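Local coordinates for putative beta-lactamase-inhibitor-like PepSY-like domain-containing protein (Bacteroides vulgatus ATCC 8482, PDB 3ELG) that is of unknown function but is probably a periplasmic protein with a BLIP-like fold, related to the PepSY-like family of beta-lactamase-inhibitor-like proteins, at residues L13-A16 with A17-I21; I98-R102 with K103-L107; S72-S75 with T76-P79. All coordinates share one frame; numbering follows the deposited sequence. Where two conformers were deposited one is given.

Contact 1 of 3, residues L13-A16 with A17-I21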
loop_
_atom_site.group_PDB
_atom_site.type_symbol
_atom_site.label_atom_id
_atom_site.label_comp_id
_atom_site.label_asym_id
_atom_site.label_seq_id
_atom_site.Cartn_x
_atom_site.Cartn_y
_atom_site.Cartn_z
ATOM N N LEU A 13 16.136 0.173 4.262
ATOM C CA LEU A 13 15.057 -0.185 3.310
ATOM C C LEU A 13 15.689 -0.506 1.959
ATOM O O LEU A 13 16.673 0.138 1.565
ATOM C CB LEU A 13 14.099 0.968 3.042
ATOM C CG LEU A 13 13.004 1.329 4.012
ATOM C CD1 LEU A 13 12.415 2.739 3.663
ATOM C CD2 LEU A 13 11.924 0.208 3.975
ATOM N N PRO A 14 15.086 -1.422 1.190
ATOM C CA PRO A 14 15.540 -1.605 -0.204
ATOM C C PRO A 14 15.486 -0.317 -0.948
ATOM O O PRO A 14 14.639 0.532 -0.679
ATOM C CB PRO A 14 14.536 -2.609 -0.796
ATOM C CG PRO A 14 13.969 -3.337 0.496
ATOM C CD PRO A 14 13.944 -2.296 1.534
ATOM N N VAL A 15 16.424 -0.169 -1.860
ATOM C CA VAL A 15 16.516 1.062 -2.631
ATOM C C VAL A 15 15.191 1.388 -3.276
ATOM O O VAL A 15 14.774 2.561 -3.348
ATOM C CB VAL A 15 17.623 0.980 -3.664
ATOM C CG1 VAL A 15 17.465 2.128 -4.674
ATOM C CG2 VAL A 15 19.019 1.019 -2.930
ATOM N N ALA A 16 14.518 0.367 -3.779
ATOM C CA ALA A 16 13.271 0.614 -4.536
ATOM C C ALA A 16 12.188 1.246 -3.643
ATOM O O ALA A 16 11.366 2.044 -4.115
ATOM C CB ALA A 16 12.777 -0.659 -5.185
ATOM N N ALA A 17 12.208 0.873 -2.363
ATOM C CA ALA A 17 11.225 1.402 -1.384
ATOM C C ALA A 17 11.565 2.851 -1.074
ATOM O O ALA A 17 10.675 3.719 -1.028
ATOM C CB ALA A 17 11.199 0.545 -0.089
ATOM N N ARG A 18 12.858 3.121 -0.951
ATOM C CA ARG A 18 13.318 4.488 -0.652
ATOM C C ARG A 18 12.930 5.396 -1.801
ATOM O O ARG A 18 12.451 6.507 -1.607
ATOM C CB ARG A 18 14.825 4.531 -0.401
ATOM C CG ARG A 18 15.220 4.422 1.006
ATOM C CD ARG A 18 16.767 4.462 1.070
ATOM N NE ARG A 18 17.260 3.099 0.942
ATOM C CZ ARG A 18 18.531 2.775 0.730
ATOM N NH1 ARG A 18 19.436 3.726 0.539
ATOM N NH2 ARG A 18 18.880 1.508 0.703
ATOM N N GLU A 19 13.110 4.896 -3.020
ATOM C CA GLU A 19 12.806 5.697 -4.216
ATOM C C GLU A 19 11.299 5.967 -4.302
ATOM O O GLU A 19 10.853 7.095 -4.610
ATOM C CB GLU A 19 13.306 5.004 -5.487
ATOM C CG GLU A 19 14.832 4.936 -5.620
ATOM C CD GLU A 19 15.539 6.282 -5.873
ATOM O OE1 GLU A 19 14.878 7.333 -6.061
ATOM O OE2 GLU A 19 16.790 6.268 -5.889
HETATM N N MSE A 20 10.516 4.931 -4.001
HETATM C CA MSE A 20 9.069 5.016 -4.059
HETATM C C MSE A 20 8.584 6.102 -3.097
HETATM O O MSE A 20 7.743 6.935 -3.450
HETATM C CB MSE A 20 8.392 3.662 -3.780
HETATM C CG MSE A 20 6.854 3.633 -3.881
HETATM SE SE MSE A 20 5.912 4.507 -2.399
HETATM C CE MSE A 20 4.614 3.096 -2.093
ATOM N N ILE A 21 9.153 6.123 -1.899
ATOM C CA ILE A 21 8.746 7.061 -0.851
ATOM C C ILE A 21 9.154 8.467 -1.247
ATOM O O ILE A 21 8.412 9.444 -1.049
ATOM C CB ILE A 21 9.344 6.708 0.502
ATOM C CG1 ILE A 21 8.749 5.394 0.983
ATOM C CG2 ILE A 21 9.066 7.816 1.504
ATOM C CD1 ILE A 21 9.539 4.674 2.060
#

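Contact 2 of 3, residues I98-R102 with K103-L107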
loop_
_atom_site.group_PDB
_atom_site.type_symbol
_atom_site.label_atom_id
_atom_site.label_comp_id
_atom_site.label_asym_id
_atom_site.label_seq_id
_atom_site.Cartn_x
_atom_site.Cartn_y
_atom_site.Cartn_z
ATOM N N ILE A 98 -4.882 0.843 -0.538
ATOM C CA ILE A 98 -4.826 -0.194 -1.571
ATOM C C ILE A 98 -3.799 -1.226 -1.167
ATOM O O ILE A 98 -2.727 -0.919 -0.651
ATOM C CB ILE A 98 -4.536 0.391 -2.985
ATOM C CG1 ILE A 98 -4.612 -0.677 -4.105
ATOM C CG2 ILE A 98 -3.173 1.116 -3.032
ATOM C CD1 ILE A 98 -4.607 -0.145 -5.541
ATOM N N GLU A 99 -4.189 -2.481 -1.356
ATOM C CA GLU A 99 -3.302 -3.632 -1.157
ATOM C C GLU A 99 -3.319 -4.524 -2.380
ATOM O O GLU A 99 -4.366 -4.807 -2.951
ATOM C CB GLU A 99 -3.672 -4.502 0.065
ATOM C CG GLU A 99 -2.680 -5.680 0.210
ATOM C CD GLU A 99 -3.181 -6.915 0.995
ATOM O OE1 GLU A 99 -3.539 -6.782 2.183
ATOM O OE2 GLU A 99 -3.153 -8.035 0.430
ATOM N N ARG A 100 -2.143 -5.005 -2.727
ATOM C CA ARG A 100 -1.976 -5.906 -3.872
ATOM C C ARG A 100 -1.245 -7.162 -3.423
ATOM O O ARG A 100 -0.348 -7.144 -2.555
ATOM C CB ARG A 100 -1.360 -5.229 -5.102
ATOM C CG ARG A 100 0.043 -4.895 -4.932
ATOM C CD ARG A 100 0.642 -4.333 -6.200
ATOM N NE ARG A 100 1.991 -3.984 -5.880
ATOM C CZ ARG A 100 2.894 -3.492 -6.700
ATOM N NH1 ARG A 100 2.595 -3.217 -7.958
ATOM N NH2 ARG A 100 4.106 -3.263 -6.247
ATOM N N ASN A 101 -1.708 -8.259 -3.978
ATOM C CA ASN A 101 -1.088 -9.520 -3.710
ATOM C C ASN A 101 -1.213 -10.427 -4.930
ATOM O O ASN A 101 -1.665 -10.038 -5.992
ATOM C CB ASN A 101 -1.714 -10.128 -2.462
ATOM C CG ASN A 101 -3.195 -10.327 -2.595
ATOM O OD1 ASN A 101 -3.657 -10.978 -3.524
ATOM N ND2 ASN A 101 -3.961 -9.721 -1.679
ATOM N N ARG A 102 -0.780 -11.673 -4.788
ATOM C CA ARG A 102 -0.745 -12.553 -5.945
ATOM C C ARG A 102 -2.135 -12.838 -6.526
ATOM O O ARG A 102 -2.274 -13.343 -7.651
ATOM C CB ARG A 102 -0.026 -13.864 -5.582
ATOM C CG ARG A 102 -0.655 -14.677 -4.461
ATOM C CD ARG A 102 0.264 -15.798 -4.033
ATOM N NE ARG A 102 0.426 -16.740 -5.128
ATOM C CZ ARG A 102 -0.377 -17.770 -5.354
ATOM N NH1 ARG A 102 -1.398 -18.019 -4.535
ATOM N NH2 ARG A 102 -0.140 -18.557 -6.394
ATOM N N LYS A 103 -3.155 -12.583 -5.728
ATOM C CA LYS A 103 -4.546 -12.846 -6.131
ATOM C C LYS A 103 -5.266 -11.608 -6.657
ATOM O O LYS A 103 -6.339 -11.707 -7.224
ATOM C CB LYS A 103 -5.352 -13.459 -4.984
ATOM C CG LYS A 103 -4.709 -14.727 -4.441
ATOM C CD LYS A 103 -5.701 -15.847 -4.295
ATOM C CE LYS A 103 -4.982 -17.174 -4.256
ATOM N NZ LYS A 103 -5.786 -18.274 -4.848
ATOM N N GLY A 104 -4.658 -10.447 -6.486
ATOM C CA GLY A 104 -5.261 -9.219 -6.997
ATOM C C GLY A 104 -5.086 -8.007 -6.142
ATOM O O GLY A 104 -4.060 -7.829 -5.483
ATOM N N TYR A 105 -6.150 -7.198 -6.127
ATOM C CA TYR A 105 -6.168 -5.875 -5.479
ATOM C C TYR A 105 -7.362 -5.717 -4.531
ATOM O O TYR A 105 -8.456 -6.264 -4.742
ATOM C CB TYR A 105 -6.222 -4.792 -6.534
ATOM C CG TYR A 105 -5.088 -4.776 -7.515
ATOM C CD1 TYR A 105 -5.100 -5.580 -8.650
ATOM C CD2 TYR A 105 -4.007 -3.949 -7.309
ATOM C CE1 TYR A 105 -4.061 -5.548 -9.557
ATOM C CE2 TYR A 105 -2.975 -3.914 -8.204
ATOM C CZ TYR A 105 -2.988 -4.730 -9.317
ATOM O OH TYR A 105 -1.941 -4.629 -10.198
ATOM N N GLU A 106 -7.108 -5.003 -3.452
ATOM C CA GLU A 106 -8.182 -4.681 -2.522
ATOM C C GLU A 106 -8.111 -3.202 -2.246
ATOM O O GLU A 106 -7.058 -2.680 -1.785
ATOM C CB GLU A 106 -7.995 -5.423 -1.213
ATOM C CG GLU A 106 -7.891 -6.950 -1.379
ATOM C CD GLU A 106 -7.582 -7.683 -0.060
ATOM O OE1 GLU A 106 -7.225 -7.047 0.959
ATOM O OE2 GLU A 106 -7.709 -8.914 -0.060
ATOM N N LEU A 107 -9.162 -2.506 -2.642
ATOM C CA LEU A 107 -9.261 -1.080 -2.392
ATOM C C LEU A 107 -10.233 -0.783 -1.284
ATOM O O LEU A 107 -11.363 -1.199 -1.316
ATOM C CB LEU A 107 -9.714 -0.341 -3.629
ATOM C CG LEU A 107 -8.694 -0.170 -4.786
ATOM C CD1 LEU A 107 -8.195 -1.443 -5.436
ATOM C CD2 LEU A 107 -9.225 0.804 -5.808
HETATM O O HOH W 1 0.090 -3.056 -9.612
HETATM O O HOH W 2 -7.120 -9.974 -2.506
#

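Contact 3 of 3, residues S72-S75 with T76-P79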
loop_
_atom_site.group_PDB
_atom_site.type_symbol
_atom_site.label_atom_id
_atom_site.label_comp_id
_atom_site.label_asym_id
_atom_site.label_seq_id
_atom_site.Cartn_x
_atom_site.Cartn_y
_atom_site.Cartn_z
ATOM N N SER A 72 -6.730 10.214 0.005
ATOM C CA SER A 72 -6.767 9.367 -1.184
ATOM C C SER A 72 -5.383 8.825 -1.518
ATOM O O SER A 72 -4.383 9.534 -1.502
ATOM C CB SER A 72 -7.267 10.147 -2.411
ATOM O OG SER A 72 -8.609 10.536 -2.241
ATOM N N VAL A 73 -5.374 7.562 -1.916
ATOM C CA VAL A 73 -4.205 6.949 -2.505
ATOM C C VAL A 73 -3.795 7.701 -3.785
ATOM O O VAL A 73 -4.634 7.992 -4.651
ATOM C CB VAL A 73 -4.517 5.461 -2.845
ATOM C CG1 VAL A 73 -3.362 4.782 -3.620
ATOM C CG2 VAL A 73 -4.876 4.687 -1.560
ATOM N N PRO A 74 -2.503 8.017 -3.930
ATOM C CA PRO A 74 -2.155 8.586 -5.241
ATOM C C PRO A 74 -2.598 7.707 -6.420
ATOM O O PRO A 74 -2.404 6.494 -6.427
ATOM C CB PRO A 74 -0.629 8.715 -5.152
ATOM C CG PRO A 74 -0.345 8.870 -3.734
ATOM C CD PRO A 74 -1.338 7.946 -3.038
ATOM N N SER A 75 -3.198 8.351 -7.410
ATOM C CA SER A 75 -3.906 7.625 -8.471
ATOM C C SER A 75 -2.984 6.729 -9.303
ATOM O O SER A 75 -3.420 5.755 -9.912
ATOM C CB SER A 75 -4.665 8.610 -9.376
ATOM O OG SER A 75 -3.733 9.398 -10.067
ATOM N N THR A 76 -1.699 7.030 -9.293
ATOM C CA THR A 76 -0.745 6.262 -10.098
ATOM C C THR A 76 -0.692 4.782 -9.707
ATOM O O THR A 76 -0.302 3.911 -10.475
ATOM C CB THR A 76 0.668 6.903 -10.036
ATOM O OG1 THR A 76 1.515 6.281 -11.006
ATOM C CG2 THR A 76 1.250 6.759 -8.647
ATOM N N PHE A 77 -1.098 4.520 -8.477
ATOM C CA PHE A 77 -0.993 3.193 -7.883
ATOM C C PHE A 77 -2.196 2.285 -8.238
ATOM O O PHE A 77 -2.179 1.053 -8.041
ATOM C CB PHE A 77 -0.883 3.315 -6.373
ATOM C CG PHE A 77 0.462 3.909 -5.890
ATOM C CD1 PHE A 77 1.657 3.264 -6.162
ATOM C CD2 PHE A 77 0.478 5.075 -5.167
ATOM C CE1 PHE A 77 2.854 3.808 -5.735
ATOM C CE2 PHE A 77 1.683 5.609 -4.711
ATOM C CZ PHE A 77 2.867 4.968 -5.000
ATOM N N ILE A 78 -3.239 2.930 -8.735
ATOM C CA ILE A 78 -4.516 2.256 -9.043
ATOM C C ILE A 78 -4.503 1.868 -10.514
ATOM O O ILE A 78 -4.398 2.742 -11.418
ATOM C CB ILE A 78 -5.755 3.127 -8.670
ATOM C CG1 ILE A 78 -5.676 3.535 -7.201
ATOM C CG2 ILE A 78 -7.019 2.331 -8.942
ATOM C CD1 ILE A 78 -6.797 4.418 -6.784
ATOM N N PRO A 79 -4.574 0.556 -10.817
ATOM C CA PRO A 79 -4.617 0.213 -12.242
ATOM C C PRO A 79 -5.779 0.871 -12.987
ATOM O O PRO A 79 -6.859 1.066 -12.437
ATOM C CB PRO A 79 -4.762 -1.312 -12.244
ATOM C CG PRO A 79 -4.233 -1.756 -10.984
ATOM C CD PRO A 79 -4.477 -0.646 -9.973
#

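Contact 1 of 3, residues L13-A16 with A17-I21
R18 folds its guanidinium back over the start of helix 15-24 and takes hold of the L13 carbonyl, which lies just ahead of the first turn. NH2 and NE both bond to L13 O, a side-on grip with the acceptor close to the guanidinium plane. The NH2 bond is the shorter and straighter, 2.7 Å from R18 NH2 to L13 O, whereas R18 NE comes in from above the carbonyl plane at 3.1 Å from L13 O. The bend at chi3 (-89°), after an extended chi2, turns the chain back toward the helix start. V15 lies obliquely to this chain and sets CG2 over one guanidinium face, with V15 CG2 3.7 Å from R18 NH2. V15 CG1 runs alongside E19, 4.0 Å from E19 CG. On the side turned to the sheet, L13 crosses I21 at about a right angle; the methyls L13 CD1 and I21 CD1 are 3.8 Å apart, and L13 CD2 rests on A17 CB. P14 sits at the N-cap; its carbonyl takes the first helical bond, R18 N to P14 O at 3.2 Å, and a weak one from A17 N. Regular helical bonds follow from E19 N to V15 O and from M20 N to A16 O. L13, A17 and I21 set the start of the helix on strands 30-37, 43-49 and 54-57, where they meet I33, Y45, L55 and F57. One carbonyl ahead of the helix thus receives two N-H groups from a cationic side chain, which would probably polarise it and ties the arginine's rotation to the incoming chain.

Contact 2 of 3, residues I98-R102 with K103-L107
N101 and G104 close a beta hairpin, the antiparallel pair of strands 95-101 and 104-109 joined by a type I turn from N101 to G104 within a sheet of BLIP-like fold. From CB of N101, the chi1 of 59° tucks CG between the backbone N and the carbonyl carbon, over the turn, where N101 CG lies 3.9 Å from G104 O. N101 OD1 then accepts from K103 N at 2.8 Å, in the carbonyl plane of the amide, and more weakly from G104 N. N101 ND2 turns the other way: it gives a nearly straight bond, 2.8 Å, to E99 OE2, which it meets on the anti side, and a longer one to a water that in turn donates to E106 OE2. The amide thereby serves the turn with its oxygen and the neighbouring acids with its nitrogen, E99 directly and E106 through the water, which fixes the rotation of the amide. These bonds matter because E99 and E106 lie side by side, their OE1 atoms 3.9 Å apart, and E114 brings a further like charge near E106; the amide and water probably ease that repulsion. On the other face, I98 CD1 packs on L107 CD1, and R100 CB lies 3.7 Å from Y105 CD2. Beyond CB the arginine extends away to bond W63 O through NE and make a cation-pi contact with the W63 ring. Backbone bonds pair E99 with E106 in both directions. Another water joins R100 and Y105, lying in the plane of the guanidinium and of the ring, 3.0 Å from R100 NH1 and 2.6 Å from Y105 OH.

Contact 3 of 3, residues S72-S75 with T76-P79
P74 O accepts the backbone N-H of F77 at 3.1 Å, a straight bond (167° at the hydrogen) whose donor is tilted from the carbonyl plane. One residue on, I78 N reaches S75 O, also at 3.1 Å, but from well above the plane of that carbonyl. The aromatic side chain lies alongside the proline that supplies the first acceptor: P74 CB, CG and CD all lie close to F77 CD2 and CE2, with P74 CB 3.8 Å from F77 CD2. V73 crosses F77 at about a right angle, V73 CG1 4.0 Å from F77 CB. A chi1 of -70° sets the ring anti to the carbonyl carbon and leaves one face to T76 CG2, 3.9 Å above the ring plane and over its centre. Two successive i to i+3 bonds make this a short 3-10 turn, in the loop from strand 63-67 to helix 80-89. P79 takes the N-cap position of that helix, where its carbonyl accepts from the hydroxyl of S83. W63 meets the F77 ring edge-to-face, and the rings of F25 and H24 also approach it. I78 CB lies 3.7 Å from S75 O, and its side chain also touches L107.

How the contacts relate
Contact 3 stands between the other two. Its F77 ring reaches contact 1, where F77 CZ meets M20 CE at 3.9 Å, while V73, I78 and P79, with the F77 carbonyl, lie against contact 2: P79 CG is 3.6 Å from Y105 CZ, V73 CG1 is 3.7 Å from I98 CG2, and I78 CG2 is 4.1 Å from L107 CD2. Contacts 1 and 2 do not touch; their nearest atoms are about 8 Å apart and their centres about 20 Å, on opposite sides of the chain's centre. The 72-79 loop thereby links helix 15-24 with the hairpin 95-109 through apolar packing. The W63 side chain joins contacts 2 and 3, meeting R100 and F77.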